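Local coordinates for NTF2 fold protein loop-helix-loop design NT-9 (Synthetic construct, PDB 6W90), which has no assigned natural function: designed de novo as a loop-helix-loop variant of the NTF2 fold, it holds a phospholipid in its pocket, at residues Q62-A65 and S66-D69; Y21-P24 and D25-K28; T48-S51 and R52-D55. All blocks are in the same frame, centred on the assembly; numbering follows the deposited sequence. Where two conformers were deposited one is given.

Followed from the N terminus, the three contacts come in the order 2, 3, 1. Each is made within one continuous run of chain, so they stand in series and none nests in or crosses another. Contact 2 turns helix 6-22 into helix 24-35. Contact 3 leads from strand 47-49 into helix 54-64, and contact 1 leads from the far end of that helix towards strand 70-79. Contact 2 touches both of the others: the Tyr21 hydroxyl probably donates to the Ala65 carbonyl of contact 1, and the Lys28 ammonium probably bonds to the Asp55 carbonyl of contact 3. The junctions before and after helix 54-64 are thereby tied to the junction between helices 6-22 and 24-35.

Contact 1: Q62-A65 and S66-D69; sequences QEWA and SRYD
Trp64 and Arg67 run side by side, pointing the same way, and the CD1-NE1 side of the indole comes up to the guanidinium. Trp64 CD1 stands 3.2 Å above the guanidinium plane of Arg67, over the centre of the group, while the ring and guanidinium planes are turned 61° apart. The two flat groups are therefore inclined rather than stacked. Arg67 gets there with CG anti to its carbonyl carbon (chi1 -61°) and the chain extended from CG to NE, which carries the methylenes past the Trp64 carbonyl; Arg67 CG approaches Trp64 O to 3.3 Å. Next to it the Tyr68 side chain turns back, bringing CE2 within 3.4 Å of the same Trp64 O, and Arg67 CB sits over the centre of one face of the phenol ring.

Along the backbone, three successive carbonyls are met by N-H groups three residues later, the pattern of a 3-10 turn. Arg67 N donates to Trp64 O at 3.0 Å, from well above the carbonyl plane. Tyr68 N reaches Ala65 O at 3.5 Å, a weak bond although a straight one. Glu63 O is gripped twice, by Ser66 N from above its plane and by Ser66 OG, 2.9 Å away and lying in that plane. Glu63 O thus takes two donors from one residue, and the hydroxyl bond fixes the rotation of the Ser66 side chain, with OG between the backbone N and the carbonyl carbon (chi1 45°).

The turn carries the chain from helix 54-64 towards strand 70-79. Tyr68 reaches the lipid pocket, touching the bound phospholipid, packing on Leu89 of strand 82-91 and meeting Trp96 of strand 94-105 edge to face, while the Asp69 backbone already pairs with Glu90 of strand 82-91.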
loop_
_atom_site.group_PDB
_atom_site.type_symbol
_atom_site.label_atom_id
_atom_site.label_comp_id
_atom_site.label_asym_id
_atom_site.label_seq_id
_atom_site.Cartn_x
_atom_site.Cartn_y
_atom_site.Cartn_z
ATOM N N GLN A 62 -3.889 8.324 -4.914
ATOM C CA GLN A 62 -5.218 8.928 -4.966
ATOM C C GLN A 62 -5.754 8.932 -6.388
ATOM O O GLN A 62 -6.940 8.680 -6.620
ATOM C CB GLN A 62 -5.192 10.358 -4.420
ATOM C CG GLN A 62 -6.483 11.170 -4.685
ATOM C CD GLN A 62 -6.357 12.652 -4.307
ATOM O OE1 GLN A 62 -5.280 13.121 -3.911
ATOM N NE2 GLN A 62 -7.463 13.387 -4.415
ATOM N N GLU A 63 -4.898 9.215 -7.360
ATOM C CA GLU A 63 -5.414 9.289 -8.718
ATOM C C GLU A 63 -5.596 7.898 -9.313
ATOM O O GLU A 63 -6.597 7.645 -9.993
ATOM C CB GLU A 63 -4.501 10.142 -9.593
ATOM C CG GLU A 63 -5.186 10.556 -10.880
ATOM C CD GLU A 63 -4.694 11.882 -11.384
ATOM O OE1 GLU A 63 -5.018 12.239 -12.540
ATOM O OE2 GLU A 63 -3.972 12.559 -10.620
ATOM N N TRP A 64 -4.661 6.978 -9.044
ATOM C CA TRP A 64 -4.771 5.622 -9.576
ATOM C C TRP A 64 -6.016 4.909 -9.088
ATOM O O TRP A 64 -6.507 3.976 -9.739
ATOM C CB TRP A 64 -3.564 4.786 -9.167
ATOM C CG TRP A 64 -2.346 5.002 -10.007
ATOM C CD1 TRP A 64 -2.306 5.406 -11.311
ATOM C CD2 TRP A 64 -0.980 4.810 -9.607
ATOM N NE1 TRP A 64 -1.004 5.478 -11.748
ATOM C CE2 TRP A 64 -0.171 5.116 -10.724
ATOM C CE3 TRP A 64 -0.363 4.409 -8.417
ATOM C CZ2 TRP A 64 1.218 5.038 -10.684
ATOM C CZ3 TRP A 64 1.014 4.331 -8.381
ATOM C CH2 TRP A 64 1.791 4.644 -9.509
ATOM N N ALA A 65 -6.555 5.328 -7.961
ATOM C CA ALA A 65 -7.672 4.594 -7.403
ATOM C C ALA A 65 -8.909 4.683 -8.277
ATOM O O ALA A 65 -9.771 3.795 -8.232
ATOM C CB ALA A 65 -7.973 5.120 -6.007
ATOM N N SER A 66 -9.054 5.739 -9.057
ATOM C CA SER A 66 -10.287 5.813 -9.823
ATOM C C SER A 66 -10.272 4.843 -10.995
ATOM O O SER A 66 -11.308 4.660 -11.642
ATOM C CB SER A 66 -10.552 7.250 -10.272
ATOM O OG SER A 66 -9.391 7.852 -10.775
ATOM N N ARG A 67 -9.143 4.173 -11.240
ATOM C CA ARG A 67 -9.084 3.227 -12.339
ATOM C C ARG A 67 -9.909 1.971 -12.116
ATOM O O ARG A 67 -10.138 1.250 -13.078
ATOM C CB ARG A 67 -7.660 2.751 -12.605
ATOM C CG ARG A 67 -6.722 3.857 -12.993
ATOM C CD ARG A 67 -5.317 3.316 -13.236
ATOM N NE ARG A 67 -4.432 4.337 -13.795
ATOM C CZ ARG A 67 -3.187 4.121 -14.213
ATOM N NH1 ARG A 67 -2.654 2.906 -14.145
ATOM N NH2 ARG A 67 -2.473 5.126 -14.705
ATOM N N TYR A 68 -10.313 1.649 -10.885
ATOM C CA TYR A 68 -10.888 0.344 -10.587
ATOM C C TYR A 68 -12.349 0.395 -10.176
ATOM O O TYR A 68 -12.761 1.294 -9.443
ATOM C CB TYR A 68 -10.111 -0.338 -9.458
ATOM C CG TYR A 68 -8.676 -0.328 -9.757
ATOM C CD1 TYR A 68 -8.151 -1.140 -10.741
ATOM C CD2 TYR A 68 -7.829 0.555 -9.108
ATOM C CE1 TYR A 68 -6.801 -1.092 -11.037
ATOM C CE2 TYR A 68 -6.507 0.603 -9.380
ATOM C CZ TYR A 68 -5.984 -0.206 -10.346
ATOM O OH TYR A 68 -4.631 -0.117 -10.616
ATOM N N ASP A 69 -13.102 -0.620 -10.617
ATOM C CA ASP A 69 -14.507 -0.766 -10.279
ATOM C C ASP A 69 -14.725 -1.437 -8.934
ATOM O O ASP A 69 -15.772 -1.242 -8.303
ATOM C CB ASP A 69 -15.216 -1.668 -11.284
ATOM C CG ASP A 69 -15.594 -0.974 -12.516
ATOM O OD1 ASP A 69 -16.201 0.106 -12.400
ATOM O OD2 ASP A 69 -15.290 -1.522 -13.590
#

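Contact 2: Y21-P24 and D25-K28; sequences YTDP and DQFK
Asp23 meets the first turn of the following helix with both its side chain and its backbone. Asp23 OD1 accepts from Gln26 N at 3.2 Å, the donor standing above the carboxylate plane, and Asp23 O takes Phe27 N at 2.9 Å in a nearly straight bond that lies in the carbonyl plane. The side chain is swung forward for this, CG lying anti to the backbone N (chi1 -171°), beside the carbonyl carbon. A water bridges Asp23 OD1 to Asp25 N, whose N-H it accepts, with 3.0 Å from Asp25 N to the water oxygen, so two early helix N-H groups are served by one carboxylate oxygen, directly or through water. With an alanine at Asp23, Gln26 N would probably lose its capping acceptor and the water one of its two anchors.

One residue on, Pro24 O receives Lys28 N at 3.1 Å. Pro24 O also lies near the plane of the Phe27 ring, at its edge, with Phe27 CB 3.4 Å away. Phe27 then leads away from the turn into the interior, against Leu19, Leu20, Leu58 and Met61 and on to the bound lipid, while Pro24 rests on Gln62.

This is an N-cap: Asp23 leaves helix 6-22 and caps helix 24-35, and proline, which has no N-H to donate, fits the first helical position after it.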
loop_
_atom_site.group_PDB
_atom_site.type_symbol
_atom_site.label_atom_id
_atom_site.label_comp_id
_atom_site.label_asym_id
_atom_site.label_seq_id
_atom_site.Cartn_x
_atom_site.Cartn_y
_atom_site.Cartn_z
ATOM N N TYR A 21 -10.953 6.391 -1.197
ATOM C CA TYR A 21 -12.083 6.671 -2.078
ATOM C C TYR A 21 -12.947 7.810 -1.584
ATOM O O TYR A 21 -13.563 8.513 -2.393
ATOM C CB TYR A 21 -12.931 5.387 -2.257
ATOM C CG TYR A 21 -12.245 4.501 -3.237
ATOM C CD1 TYR A 21 -12.253 4.824 -4.599
ATOM C CD2 TYR A 21 -11.590 3.362 -2.843
ATOM C CE1 TYR A 21 -11.603 4.039 -5.488
ATOM C CE2 TYR A 21 -10.918 2.605 -3.728
ATOM C CZ TYR A 21 -10.945 2.942 -5.059
ATOM O OH TYR A 21 -10.279 2.167 -5.963
ATOM N N THR A 22 -12.975 8.049 -0.286
ATOM C CA THR A 22 -13.935 9.001 0.244
ATOM C C THR A 22 -13.328 10.317 0.681
ATOM O O THR A 22 -14.007 11.333 0.632
ATOM C CB THR A 22 -14.677 8.434 1.462
ATOM O OG1 THR A 22 -13.735 8.294 2.535
ATOM C CG2 THR A 22 -15.335 7.147 1.140
ATOM N N ASP A 23 -12.097 10.321 1.171
ATOM C CA ASP A 23 -11.474 11.534 1.699
ATOM C C ASP A 23 -9.982 11.405 1.448
ATOM O O ASP A 23 -9.206 11.130 2.359
ATOM C CB ASP A 23 -11.787 11.692 3.185
ATOM C CG ASP A 23 -11.354 13.029 3.754
ATOM O OD1 ASP A 23 -10.518 13.719 3.127
ATOM O OD2 ASP A 23 -11.866 13.373 4.845
ATOM N N PRO A 24 -9.558 11.546 0.198
ATOM C CA PRO A 24 -8.149 11.268 -0.132
ATOM C C PRO A 24 -7.158 12.159 0.581
ATOM O O PRO A 24 -6.004 11.757 0.779
ATOM C CB PRO A 24 -8.108 11.464 -1.656
ATOM C CG PRO A 24 -9.454 12.101 -2.020
ATOM C CD PRO A 24 -10.407 11.616 -0.999
ATOM N N ASP A 25 -7.562 13.359 0.979
ATOM C CA ASP A 25 -6.633 14.197 1.724
ATOM C C ASP A 25 -6.397 13.617 3.113
ATOM O O ASP A 25 -5.277 13.673 3.627
ATOM C CB ASP A 25 -7.155 15.628 1.786
ATOM C CG ASP A 25 -6.910 16.395 0.489
ATOM O OD1 ASP A 25 -6.123 15.921 -0.361
ATOM O OD2 ASP A 25 -7.501 17.482 0.318
ATOM N N GLN A 26 -7.439 13.033 3.721
ATOM C CA GLN A 26 -7.289 12.346 5.003
ATOM C C GLN A 26 -6.515 11.037 4.846
ATOM O O GLN A 26 -5.773 10.627 5.749
ATOM C CB GLN A 26 -8.674 12.067 5.599
ATOM C CG GLN A 26 -8.669 11.538 7.022
ATOM C CD GLN A 26 -10.082 11.389 7.598
ATOM O OE1 GLN A 26 -11.022 12.079 7.184
ATOM N NE2 GLN A 26 -10.234 10.474 8.551
ATOM N N PHE A 27 -6.721 10.339 3.734
ATOM C CA PHE A 27 -5.905 9.171 3.429
ATOM C C PHE A 27 -4.428 9.539 3.514
ATOM O O PHE A 27 -3.636 8.851 4.164
ATOM C CB PHE A 27 -6.270 8.615 2.030
ATOM C CG PHE A 27 -5.294 7.596 1.521
ATOM C CD1 PHE A 27 -5.397 6.281 1.928
ATOM C CD2 PHE A 27 -4.283 7.951 0.648
ATOM C CE1 PHE A 27 -4.502 5.323 1.490
ATOM C CE2 PHE A 27 -3.336 7.009 0.230
ATOM C CZ PHE A 27 -3.457 5.686 0.637
ATOM N N LYS A 28 -4.042 10.625 2.856
ATOM C CA LYS A 28 -2.627 10.970 2.808
ATOM C C LYS A 28 -2.110 11.393 4.175
ATOM O O LYS A 28 -1.001 11.017 4.567
ATOM C CB LYS A 28 -2.405 12.074 1.778
ATOM C CG LYS A 28 -1.008 12.643 1.748
ATOM C CD LYS A 28 -0.831 13.426 0.477
ATOM C CE LYS A 28 0.428 14.219 0.489
ATOM N NZ LYS A 28 0.602 14.834 -0.860
HETATM O O HOH W 1 -10.243 14.670 0.779
#

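Contact 3: T48-S51 and R52-D55; sequences TFDS and RNLD
Asp50 and Arg52 form the charged part of this turn, a side-on salt bridge using two nitrogens and both carboxylate oxygens. Arg52 NE donates to Asp50 OD1 at 3.0 Å and Arg52 NH2 to Asp50 OD2 at 2.7 Å, each bond close to straight, with the oxygens in the guanidinium plane and the two flat groups only 21° apart. The arginine chain folds back at chi3 (-71°) to present this edge. OD1 takes a second bond, from Arg52 N on its anti lone pair, the third to the carboxylate, which is thereby fixed in rotation; the pairing probably also favours its charged form.

Bonds involving the backbone form the second group. Asn53 OD1 accepts from Asp50 N at 2.9 Å, while Asn53 N returns a bond of 2.8 Å to Asp50 O from above the carbonyl plane. Two residues thus clasp each other through side chain and main chain. Leu54 N adds a longer bond to Ser51 O, 3.3 Å, far out of the carbonyl plane.

Packing comes third. The Asn53 side chain crosses Phe49 at about a right angle, its CB lying in the ring plane at the edge and Asn53 ND2 3.7 Å from Phe49 CD2. That ND2 is hydrogen-bonded to Thr131, and Phe49 continues into the core, meeting Trp128 edge to face and Phe57 at an incline.

The turn combines an Asx turn, formed by Asp50 OD1 with Arg52 N, with a side-chain bond from Asn53 back to Asp50 N resembling one half of a capping box, on the way from strand 47-49 into helix 54-64.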
loop_
_atom_site.group_PDB
_atom_site.type_symbol
_atom_site.label_atom_id
_atom_site.label_comp_id
_atom_site.label_asym_id
_atom_site.label_seq_id
_atom_site.Cartn_x
_atom_site.Cartn_y
_atom_site.Cartn_z
ATOM N N THR A 48 13.400 1.795 -4.308
ATOM C CA THR A 48 13.061 2.103 -2.937
ATOM C C THR A 48 12.458 3.486 -2.809
ATOM O O THR A 48 13.039 4.461 -3.288
ATOM C CB THR A 48 14.300 2.027 -2.060
ATOM O OG1 THR A 48 14.804 0.702 -2.100
ATOM C CG2 THR A 48 13.894 2.420 -0.655
ATOM N N PHE A 49 11.316 3.562 -2.147
ATOM C CA PHE A 49 10.622 4.807 -1.828
ATOM C C PHE A 49 10.677 4.970 -0.320
ATOM O O PHE A 49 10.650 3.983 0.429
ATOM C CB PHE A 49 9.183 4.787 -2.311
ATOM C CG PHE A 49 9.043 4.619 -3.821
ATOM C CD1 PHE A 49 9.195 3.375 -4.394
ATOM C CD2 PHE A 49 8.822 5.707 -4.640
ATOM C CE1 PHE A 49 9.106 3.216 -5.750
ATOM C CE2 PHE A 49 8.701 5.551 -5.994
ATOM C CZ PHE A 49 8.811 4.297 -6.548
ATOM N N ASP A 50 10.780 6.213 0.132
ATOM C CA ASP A 50 10.841 6.438 1.575
ATOM C C ASP A 50 10.182 7.786 1.839
ATOM O O ASP A 50 9.441 8.295 1.003
ATOM C CB ASP A 50 12.279 6.285 2.066
ATOM C CG ASP A 50 13.218 7.167 1.342
ATOM O OD1 ASP A 50 12.873 8.334 1.125
ATOM O OD2 ASP A 50 14.298 6.707 0.957
ATOM N N SER A 51 10.436 8.353 3.021
ATOM C CA SER A 51 9.689 9.548 3.406
ATOM C C SER A 51 9.914 10.675 2.415
ATOM O O SER A 51 9.041 11.528 2.231
ATOM C CB SER A 51 10.081 9.994 4.814
ATOM O OG SER A 51 11.427 10.415 4.879
ATOM N N ARG A 52 11.064 10.672 1.742
ATOM C CA ARG A 52 11.342 11.705 0.761
ATOM C C ARG A 52 10.366 11.667 -0.404
ATOM O O ARG A 52 10.152 12.693 -1.055
ATOM C CB ARG A 52 12.772 11.554 0.240
ATOM C CG ARG A 52 13.813 11.801 1.301
ATOM C CD ARG A 52 15.196 11.375 0.860
ATOM N NE ARG A 52 15.360 9.928 0.775
ATOM C CZ ARG A 52 16.506 9.347 0.463
ATOM N NH1 ARG A 52 17.558 10.111 0.204
ATOM N NH2 ARG A 52 16.586 8.013 0.408
ATOM N N ASN A 53 9.794 10.492 -0.698
ATOM C CA ASN A 53 8.866 10.307 -1.803
ATOM C C ASN A 53 7.398 10.407 -1.433
ATOM O O ASN A 53 6.562 10.375 -2.333
ATOM C CB ASN A 53 9.025 8.905 -2.425
ATOM C CG ASN A 53 10.452 8.582 -2.811
ATOM O OD1 ASN A 53 11.228 8.132 -1.997
ATOM N ND2 ASN A 53 10.789 8.795 -4.066
ATOM N N LEU A 54 7.055 10.422 -0.148
ATOM C CA LEU A 54 5.689 10.060 0.234
ATOM C C LEU A 54 4.642 11.067 -0.232
ATOM O O LEU A 54 3.519 10.674 -0.565
ATOM C CB LEU A 54 5.585 9.883 1.749
ATOM C CG LEU A 54 5.902 8.470 2.244
ATOM C CD1 LEU A 54 5.799 8.500 3.775
ATOM C CD2 LEU A 54 4.984 7.448 1.647
ATOM N N ASP A 55 4.933 12.363 -0.220
ATOM C CA ASP A 55 3.871 13.303 -0.567
ATOM C C ASP A 55 3.380 13.031 -1.981
ATOM O O ASP A 55 2.172 12.934 -2.234
ATOM C CB ASP A 55 4.349 14.746 -0.426
ATOM C CG ASP A 55 4.435 15.203 1.024
ATOM O OD1 ASP A 55 3.730 14.626 1.889
ATOM O OD2 ASP A 55 5.209 16.155 1.289
HETATM O O HOH W 2 7.570 13.620 0.594
#